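Local structure of nuclear and cytoplasmic polyadenylated RNA-binding protein PUB1 (Saccharomyces cerevisiae, 3MD1) at residues A[2-7]-A[48-53]; A[6-11]-A[70-75]. The protein binds polyadenylated RNA with a preference for poly(U), as well as T-rich single-stranded DNA, this chain being the second of its RNA recognition motifs. One frame throughout, in Å; residues are numbered along the deposited sequence.

Contact 1. Residues A[2-7]-A[48-53]; sequences FNLFVG and VSFTSQ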
ATOM      1  N   PHE A   2       0.892 -10.204  -7.689  1.00 15.13           N
ATOM      2  CA  PHE A   2      -0.386  -9.909  -7.056  1.00 14.44           C
ATOM      3  C   PHE A   2      -0.229  -8.674  -6.193  1.00 13.38           C
ATOM      4  O   PHE A   2       0.651  -8.601  -5.332  1.00 13.98           O
ATOM      5  CB  PHE A   2      -0.905 -11.133  -6.294  1.00 14.45           C
ATOM      6  CG  PHE A   2      -1.197 -12.298  -7.202  1.00 16.16           C
ATOM      7  CD1 PHE A   2      -2.445 -12.425  -7.809  1.00 17.41           C
ATOM      8  CD2 PHE A   2      -0.205 -13.226  -7.504  1.00 17.72           C
ATOM      9  CE1 PHE A   2      -2.711 -13.494  -8.679  1.00 17.37           C
ATOM     10  CE2 PHE A   2      -0.460 -14.295  -8.368  1.00 17.52           C
ATOM     11  CZ  PHE A   2      -1.712 -14.424  -8.956  1.00 17.82           C
ATOM     12  N   ASN A   3      -1.078  -7.689  -6.467  1.00 12.40           N
ATOM     13  CA  ASN A   3      -0.820  -6.313  -6.063  1.00 11.25           C
ATOM     14  C   ASN A   3      -1.955  -5.716  -5.259  1.00 10.11           C
ATOM     15  O   ASN A   3      -3.121  -5.788  -5.658  1.00 10.62           O
ATOM     16  CB  ASN A   3      -0.598  -5.451  -7.310  1.00 11.41           C
ATOM     17  CG  ASN A   3       0.502  -5.987  -8.196  1.00 12.73           C
ATOM     18  OD1 ASN A   3       0.283  -6.313  -9.370  1.00 17.01           O
ATOM     19  ND2 ASN A   3       1.685  -6.094  -7.646  1.00 10.42           N
ATOM     20  N   LEU A   4      -1.581  -5.104  -4.140  1.00  9.09           N
ATOM     21  CA  LEU A   4      -2.517  -4.389  -3.285  1.00  7.87           C
ATOM     22  C   LEU A   4      -2.456  -2.883  -3.500  1.00  7.34           C
ATOM     23  O   LEU A   4      -1.360  -2.293  -3.554  1.00  7.07           O
ATOM     24  CB  LEU A   4      -2.216  -4.689  -1.829  1.00  8.02           C
ATOM     25  CG  LEU A   4      -2.240  -6.155  -1.403  1.00  6.17           C
ATOM     26  CD1 LEU A   4      -1.890  -6.226   0.067  1.00  9.41           C
ATOM     27  CD2 LEU A   4      -3.597  -6.788  -1.673  1.00  5.22           C
ATOM     28  N   PHE A   5      -3.637  -2.269  -3.597  1.00  6.57           N
ATOM     29  CA  PHE A   5      -3.799  -0.826  -3.495  1.00  6.57           C
ATOM     30  C   PHE A   5      -3.972  -0.472  -2.029  1.00  6.62           C
ATOM     31  O   PHE A   5      -4.876  -0.989  -1.370  1.00  7.42           O
ATOM     32  CB  PHE A   5      -5.023  -0.363  -4.285  1.00  5.50           C
ATOM     33  CG  PHE A   5      -5.317   1.108  -4.145  1.00  5.97           C
ATOM     34  CD1 PHE A   5      -6.092   1.604  -3.088  1.00  7.07           C
ATOM     35  CD2 PHE A   5      -4.838   2.001  -5.090  1.00  6.50           C
ATOM     36  CE1 PHE A   5      -6.364   2.962  -2.979  1.00  6.90           C
ATOM     37  CE2 PHE A   5      -5.127   3.365  -4.991  1.00  7.85           C
ATOM     38  CZ  PHE A   5      -5.882   3.844  -3.933  1.00  7.39           C
ATOM     39  N   VAL A   6      -3.128   0.427  -1.525  1.00  5.92           N
ATOM     40  CA  VAL A   6      -3.157   0.802  -0.114  1.00  6.67           C
ATOM     41  C   VAL A   6      -3.516   2.282  -0.015  1.00  6.97           C
ATOM     42  O   VAL A   6      -2.687   3.167  -0.336  1.00  7.92           O
ATOM     43  CB  VAL A   6      -1.811   0.487   0.598  1.00  6.41           C
ATOM     44  CG1 VAL A   6      -1.866   0.882   2.065  1.00  8.13           C
ATOM     45  CG2 VAL A   6      -1.454  -0.984   0.466  1.00  8.05           C
ATOM     46  N   GLY A   7      -4.757   2.539   0.384  1.00  6.91           N
ATOM     47  CA  GLY A   7      -5.274   3.901   0.507  1.00  6.90           C
ATOM     48  C   GLY A   7      -5.313   4.503   1.903  1.00  7.37           C
ATOM     49  O   GLY A   7      -5.043   3.823   2.908  1.00  7.79           O
ATOM     50  N   VAL A  48       1.511  -2.218  -2.932  1.00  7.91           N
ATOM     51  CA  VAL A  48       2.388  -3.270  -2.392  1.00  8.49           C
ATOM     52  C   VAL A  48       2.231  -4.549  -3.240  1.00  9.22           C
ATOM     53  O   VAL A  48       1.108  -4.988  -3.496  1.00  9.69           O
ATOM     54  CB  VAL A  48       2.089  -3.553  -0.902  1.00  8.88           C
ATOM     55  CG1 VAL A  48       3.018  -4.650  -0.387  1.00  8.63           C
ATOM     56  CG2 VAL A  48       2.293  -2.290  -0.078  1.00  7.76           C
ATOM     57  N   SER A  49       3.359  -5.117  -3.677  0.50  9.98           N
ATOM     58  CA  SER A  49       3.383  -6.250  -4.607  0.50 10.76           C
ATOM     59  C   SER A  49       3.805  -7.549  -3.922  0.50 11.15           C
ATOM     60  O   SER A  49       4.622  -7.529  -3.004  0.50 11.43           O
ATOM     61  CB  SER A  49       4.342  -5.959  -5.771  0.50 10.87           C
ATOM     62  OG  SER A  49       4.277  -6.971  -6.763  0.50 12.48           O
ATOM     63  N   PHE A  50       3.245  -8.667  -4.391  1.00 11.30           N
ATOM     64  CA  PHE A  50       3.535 -10.009  -3.855  1.00 12.07           C
ATOM     65  C   PHE A  50       3.697 -11.044  -4.973  1.00 13.30           C
ATOM     66  O   PHE A  50       3.128 -10.888  -6.065  1.00 12.94           O
ATOM     67  CB  PHE A  50       2.402 -10.480  -2.928  1.00 11.76           C
ATOM     68  CG  PHE A  50       2.215  -9.628  -1.696  1.00 11.15           C
ATOM     69  CD1 PHE A  50       1.495  -8.435  -1.752  1.00 13.13           C
ATOM     70  CD2 PHE A  50       2.737 -10.034  -0.470  1.00 11.96           C
ATOM     71  CE1 PHE A  50       1.334  -7.651  -0.611  1.00 10.37           C
ATOM     72  CE2 PHE A  50       2.563  -9.257   0.679  1.00 10.84           C
ATOM     73  CZ  PHE A  50       1.866  -8.065   0.603  1.00 12.28           C
ATOM     74  N   THR A  51       4.437 -12.122  -4.698  1.00 14.45           N
ATOM     75  CA  THR A  51       4.571 -13.215  -5.686  1.00 15.86           C
ATOM     76  C   THR A  51       3.335 -14.118  -5.721  1.00 16.50           C
ATOM     77  O   THR A  51       3.055 -14.770  -6.735  1.00 17.19           O
ATOM     78  CB  THR A  51       5.823 -14.106  -5.454  1.00 15.88           C
ATOM     79  OG1 THR A  51       5.680 -14.849  -4.239  1.00 18.20           O
ATOM     80  CG2 THR A  51       7.099 -13.288  -5.410  1.00 15.86           C
ATOM     81  N   SER A  52       2.596 -14.131  -4.613  1.00 16.86           N
ATOM     82  CA  SER A  52       1.540 -15.107  -4.363  1.00 17.73           C
ATOM     83  C   SER A  52       0.203 -14.435  -4.048  1.00 17.45           C
ATOM     84  O   SER A  52       0.144 -13.514  -3.230  1.00 17.87           O
ATOM     85  CB  SER A  52       1.950 -16.003  -3.193  1.00 17.90           C
ATOM     86  OG  SER A  52       0.824 -16.634  -2.602  1.00 19.37           O
ATOM     87  N   GLN A  53      -0.862 -14.914  -4.689  1.00 17.19           N
ATOM     88  CA  GLN A  53      -2.201 -14.365  -4.464  1.00 16.66           C
ATOM     89  C   GLN A  53      -2.684 -14.578  -3.030  1.00 16.46           C
ATOM     90  O   GLN A  53      -3.180 -13.639  -2.393  1.00 15.96           O
ATOM     91  CB  GLN A  53      -3.219 -14.941  -5.449  1.00 16.92           C
ATOM     92  CG  GLN A  53      -4.589 -14.263  -5.375  1.00 18.25           C
ATOM     93  CD  GLN A  53      -5.625 -14.931  -6.249  1.00 19.78           C
ATOM     94  OE1 GLN A  53      -5.293 -15.705  -7.150  1.00 19.46           O
ATOM     95  NE2 GLN A  53      -6.890 -14.637  -5.991  1.00 19.72           N
TER
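Phe2, Asn3 and Leu4 pair antiparallel with Phe50, Ser49 and Val48, the strand axes coming within 4.7 Å at 160°, with hydrogen-bonded pairs at Phe2–Phe50 and Leu4–Val48 flanking the non-hydrogen-bonded pair Asn3–Ser49. Four backbone bonds of nearly equal length join the strands; Leu4 N to Val48 O is almost straight, whereas the bond from Phe50 N to Phe2 O is distinctly bent. Between them the CA of Asn3 makes a CA-H...O contact with Val48 O. The side chains of Phe2, Leu4, Val48 and Phe50 share the helix-covered face of the sheet. Phe2 carries the largest part of the contact. Its CG lies beside the backbone N and anti to the carbonyl carbon, and the ring reaches past the end of the opposing strand to the first turn of helix 53-63. There Gln53 CB sits 3.5 Å from the centroid of the Phe2 ring, only 13° off the normal, a CH-pi contact over one face, while Thr51 O lies at the ring's edge. The extended Gln53 chain continues across the ring, its amide turned just 20° from the ring plane, with Gln53 OE1 3.7 Å from Phe2 CE1. Further along, Leu4 CD1 meets the Phe50 ring at CE1, 3.6 Å away, and the CG2 methyls of Val6 and Val48 touch more loosely. Met60 of helix 53-63 covers Leu4, and Ala56 and Ala59 cover Phe50. Asn3 and Ser49 lie on the other face. Ser52, the N-cap residue, caps Asp55 N through its side chain. The contact thus joins two central strands of the RRM sheet through backbone bonds, while the Phe2 ring packs on the first residue of helix 53-63 and Leu4 and Phe50 continue the apolar packing under that helix.

Contact 2. Residues A[6-11]-A[70-75]; sequences VGDLNV and GRPLRI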
ATOM      1  N   VAL A   6      -3.128   0.427  -1.525  1.00  5.92           N
ATOM      2  CA  VAL A   6      -3.157   0.802  -0.114  1.00  6.67           C
ATOM      3  C   VAL A   6      -3.516   2.282  -0.015  1.00  6.97           C
ATOM      4  O   VAL A   6      -2.687   3.167  -0.336  1.00  7.92           O
ATOM      5  CB  VAL A   6      -1.811   0.487   0.598  1.00  6.41           C
ATOM      6  CG1 VAL A   6      -1.866   0.882   2.065  1.00  8.13           C
ATOM      7  CG2 VAL A   6      -1.454  -0.984   0.466  1.00  8.05           C
ATOM      8  N   GLY A   7      -4.757   2.539   0.384  1.00  6.91           N
ATOM      9  CA  GLY A   7      -5.274   3.901   0.507  1.00  6.90           C
ATOM     10  C   GLY A   7      -5.313   4.503   1.903  1.00  7.37           C
ATOM     11  O   GLY A   7      -5.043   3.823   2.908  1.00  7.79           O
ATOM     12  N   ASP A   8      -5.716   5.772   1.952  1.00  6.82           N
ATOM     13  CA  ASP A   8      -5.833   6.528   3.196  1.00  7.76           C
ATOM     14  C   ASP A   8      -4.495   6.666   3.894  1.00  7.86           C
ATOM     15  O   ASP A   8      -4.410   6.532   5.114  1.00  7.72           O
ATOM     16  CB  ASP A   8      -6.866   5.892   4.141  1.00  7.12           C
ATOM     17  CG  ASP A   8      -7.207   6.785   5.307  1.00 10.24           C
ATOM     18  OD1 ASP A   8      -7.322   8.017   5.103  1.00  9.35           O
ATOM     19  OD2 ASP A   8      -7.376   6.246   6.432  1.00  8.83           O
ATOM     20  N   LEU A   9      -3.451   6.933   3.109  1.00  7.91           N
ATOM     21  CA  LEU A   9      -2.130   7.149   3.678  1.00  9.16           C
ATOM     22  C   LEU A   9      -2.009   8.599   4.110  1.00  9.35           C
ATOM     23  O   LEU A   9      -2.378   9.509   3.368  1.00  9.93           O
ATOM     24  CB  LEU A   9      -1.018   6.817   2.671  1.00  8.69           C
ATOM     25  CG  LEU A   9      -0.889   5.386   2.142  1.00  8.78           C
ATOM     26  CD1 LEU A   9       0.275   5.258   1.145  1.00  7.39           C
ATOM     27  CD2 LEU A   9      -0.705   4.413   3.291  1.00  8.96           C
ATOM     28  N   ASN A  10      -1.504   8.802   5.322  1.00 10.71           N
ATOM     29  CA  ASN A  10      -1.006  10.110   5.737  1.00 10.67           C
ATOM     30  C   ASN A  10      -0.044  10.629   4.668  1.00 10.94           C
ATOM     31  O   ASN A  10       0.792   9.870   4.170  1.00  9.93           O
ATOM     32  CB  ASN A  10      -0.279   9.963   7.073  1.00 10.98           C
ATOM     33  CG  ASN A  10      -0.023  11.298   7.767  1.00 11.22           C
ATOM     34  OD1 ASN A  10       0.377  12.280   7.141  1.00 11.14           O
ATOM     35  ND2 ASN A  10      -0.230  11.322   9.074  1.00 13.11           N
ATOM     36  N   VAL A  11      -0.164  11.903   4.303  1.00 11.31           N
ATOM     37  CA  VAL A  11       0.762  12.483   3.312  1.00 12.57           C
ATOM     38  C   VAL A  11       2.233  12.479   3.753  1.00 12.61           C
ATOM     39  O   VAL A  11       3.126  12.698   2.919  1.00 12.52           O
ATOM     40  CB  VAL A  11       0.366  13.912   2.860  1.00 12.96           C
ATOM     41  CG1 VAL A  11      -0.897  13.869   1.969  1.00 14.41           C
ATOM     42  CG2 VAL A  11       0.212  14.845   4.060  1.00 13.40           C
ATOM     43  N   GLY A  70      -1.248   7.206  12.198  1.00 13.36           N
ATOM     44  CA  GLY A  70      -2.494   7.786  12.679  1.00 12.40           C
ATOM     45  C   GLY A  70      -3.704   7.621  11.778  1.00 12.00           C
ATOM     46  O   GLY A  70      -4.796   8.097  12.115  1.00 12.54           O
ATOM     47  N   ARG A  71      -3.516   6.949  10.640  1.00 11.00           N
ATOM     48  CA  ARG A  71      -4.582   6.772   9.657  1.00 10.31           C
ATOM     49  C   ARG A  71      -4.838   5.300   9.352  1.00  8.95           C
ATOM     50  O   ARG A  71      -3.884   4.538   9.133  1.00  8.55           O
ATOM     51  CB  ARG A  71      -4.226   7.500   8.358  1.00 10.73           C
ATOM     52  CG  ARG A  71      -4.093   9.022   8.493  1.00 12.14           C
ATOM     53  CD  ARG A  71      -5.422   9.758   8.326  1.00 13.52           C
ATOM     54  NE  ARG A  71      -5.871   9.767   6.930  1.00 13.83           N
ATOM     55  CZ  ARG A  71      -5.416  10.606   5.999  1.00 13.11           C
ATOM     56  NH1 ARG A  71      -5.880  10.531   4.761  1.00  9.51           N
ATOM     57  NH2 ARG A  71      -4.502  11.527   6.310  1.00 12.55           N
ATOM     58  N   PRO A  72      -6.125   4.898   9.307  1.00  8.10           N
ATOM     59  CA  PRO A  72      -6.432   3.498   9.012  1.00  7.65           C
ATOM     60  C   PRO A  72      -6.134   3.143   7.558  1.00  6.36           C
ATOM     61  O   PRO A  72      -6.558   3.842   6.647  1.00  6.44           O
ATOM     62  CB  PRO A  72      -7.932   3.373   9.306  1.00  7.01           C
ATOM     63  CG  PRO A  72      -8.465   4.766   9.313  1.00  8.19           C
ATOM     64  CD  PRO A  72      -7.324   5.702   9.598  1.00  8.14           C
ATOM     65  N   LEU A  73      -5.402   2.052   7.358  1.00  6.29           N
ATOM     66  CA  LEU A  73      -5.108   1.581   6.014  1.00  5.49           C
ATOM     67  C   LEU A  73      -6.382   1.104   5.340  1.00  5.89           C
ATOM     68  O   LEU A  73      -7.154   0.334   5.927  1.00  5.83           O
ATOM     69  CB  LEU A  73      -4.096   0.432   6.067  1.00  6.09           C
ATOM     70  CG  LEU A  73      -2.699   0.816   6.577  1.00  5.61           C
ATOM     71  CD1 LEU A  73      -1.963  -0.432   7.052  1.00  5.68           C
ATOM     72  CD2 LEU A  73      -1.895   1.566   5.514  1.00  7.16           C
ATOM     73  N   ARG A  74      -6.590   1.546   4.103  1.00  5.66           N
ATOM     74  CA  ARG A  74      -7.764   1.149   3.320  1.00  5.95           C
ATOM     75  C   ARG A  74      -7.282   0.365   2.125  1.00  5.21           C
ATOM     76  O   ARG A  74      -6.794   0.942   1.157  1.00  5.35           O
ATOM     77  CB  ARG A  74      -8.558   2.377   2.859  1.00  6.20           C
ATOM     78  CG  ARG A  74      -9.057   3.236   3.977  1.00  8.52           C
ATOM     79  CD  ARG A  74      -9.974   2.482   4.894  1.00 12.18           C
ATOM     80  NE  ARG A  74     -10.461   3.350   5.965  1.00 16.13           N
ATOM     81  CZ  ARG A  74     -10.907   2.922   7.145  1.00 17.37           C
ATOM     82  NH1 ARG A  74     -10.919   1.626   7.442  1.00 17.07           N
ATOM     83  NH2 ARG A  74     -11.330   3.805   8.046  1.00 16.52           N
ATOM     84  N   ILE A  75      -7.421  -0.946   2.181  1.00  5.15           N
ATOM     85  CA  ILE A  75      -6.702  -1.819   1.277  1.00  5.83           C
ATOM     86  C   ILE A  75      -7.646  -2.589   0.363  1.00  6.62           C
ATOM     87  O   ILE A  75      -8.680  -3.093   0.812  1.00  6.58           O
ATOM     88  CB  ILE A  75      -5.786  -2.802   2.082  1.00  5.52           C
ATOM     89  CG1 ILE A  75      -4.910  -2.037   3.081  1.00  5.03           C
ATOM     90  CG2 ILE A  75      -4.896  -3.591   1.135  1.00  6.15           C
ATOM     91  CD1 ILE A  75      -4.146  -2.945   4.056  1.00  5.92           C
TER
HETATM   92  O   HOH W   1      -3.032   4.514   6.423  1.00 10.43           O
HETATM   93  O   HOH W   2      -3.970  11.610   2.817  1.00 20.89           O
HETATM   94  O   HOH W   3      -2.581  13.197   5.207  1.00 21.52           O
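Asp8 lies across the bent side chain of Arg71 at about a right angle, and Asp8 CB packs on Arg74 CG at 3.4 Å. Arg71 NE and NH1 both donate to the same oxygen, Asp8 OD1, each at 2.9 Å, making a side-on salt bridge. OD1 lies near the guanidinium plane, but the carboxylate is turned 54° from it, and both nitrogens approach from one face of the acid. Asp8 CG is anti to the backbone N (chi1 -169°), which carries the group toward residues 71-72. Leu9 O and Asn10 N lie over one face of the Arg71 guanidinium. Three waters extend the polar network: one bridges Asp8 O and Arg71 O, a second links Leu9 O to Arg71 NH1, and a third joins Val11 N to Arg71 NH2. Gly7 and Arg74 exchange two backbone hydrogen bonds, 2.7 Å from Gly7 N to Arg74 O and 3.0 Å from Arg74 N to Gly7 O. On the helix-covered face, Leu73 CD2 touches Val6 CG1 at 3.5 Å and Leu9 CD2 at 3.8 Å, while Phe22 of helix 15-22 packs on Val6 and Ile75. The turn after strand 2-7 is thereby tied to strand 71-77 by charge and water outside and by apolar packing within; the two Arg71 N-H groups gripping OD1 would probably favour a charged Asp8.

In the fold
Both contacts start from strand 2-7, which lies between strands 45-50 and 71-77 in the antiparallel sheet of the RRM. Contact 1 pairs its beginning with the end of strand 45-50; contact 2 pairs its end, and the turn that follows, with strand 71-77. They share Val6 and Gly7, their centres are about 15 Å apart, and they fall on opposite sides of the chain's centre. Packing also joins them directly, Leu4 CD1 and Phe5 O both meeting Ile75 CG2. Along the chain, residues 2-11 come first, then 48-53, then 70-75, so strand 2-7 unites sequence-distant parts of the sheet that RRM domains characteristically use to bind single-stranded RNA.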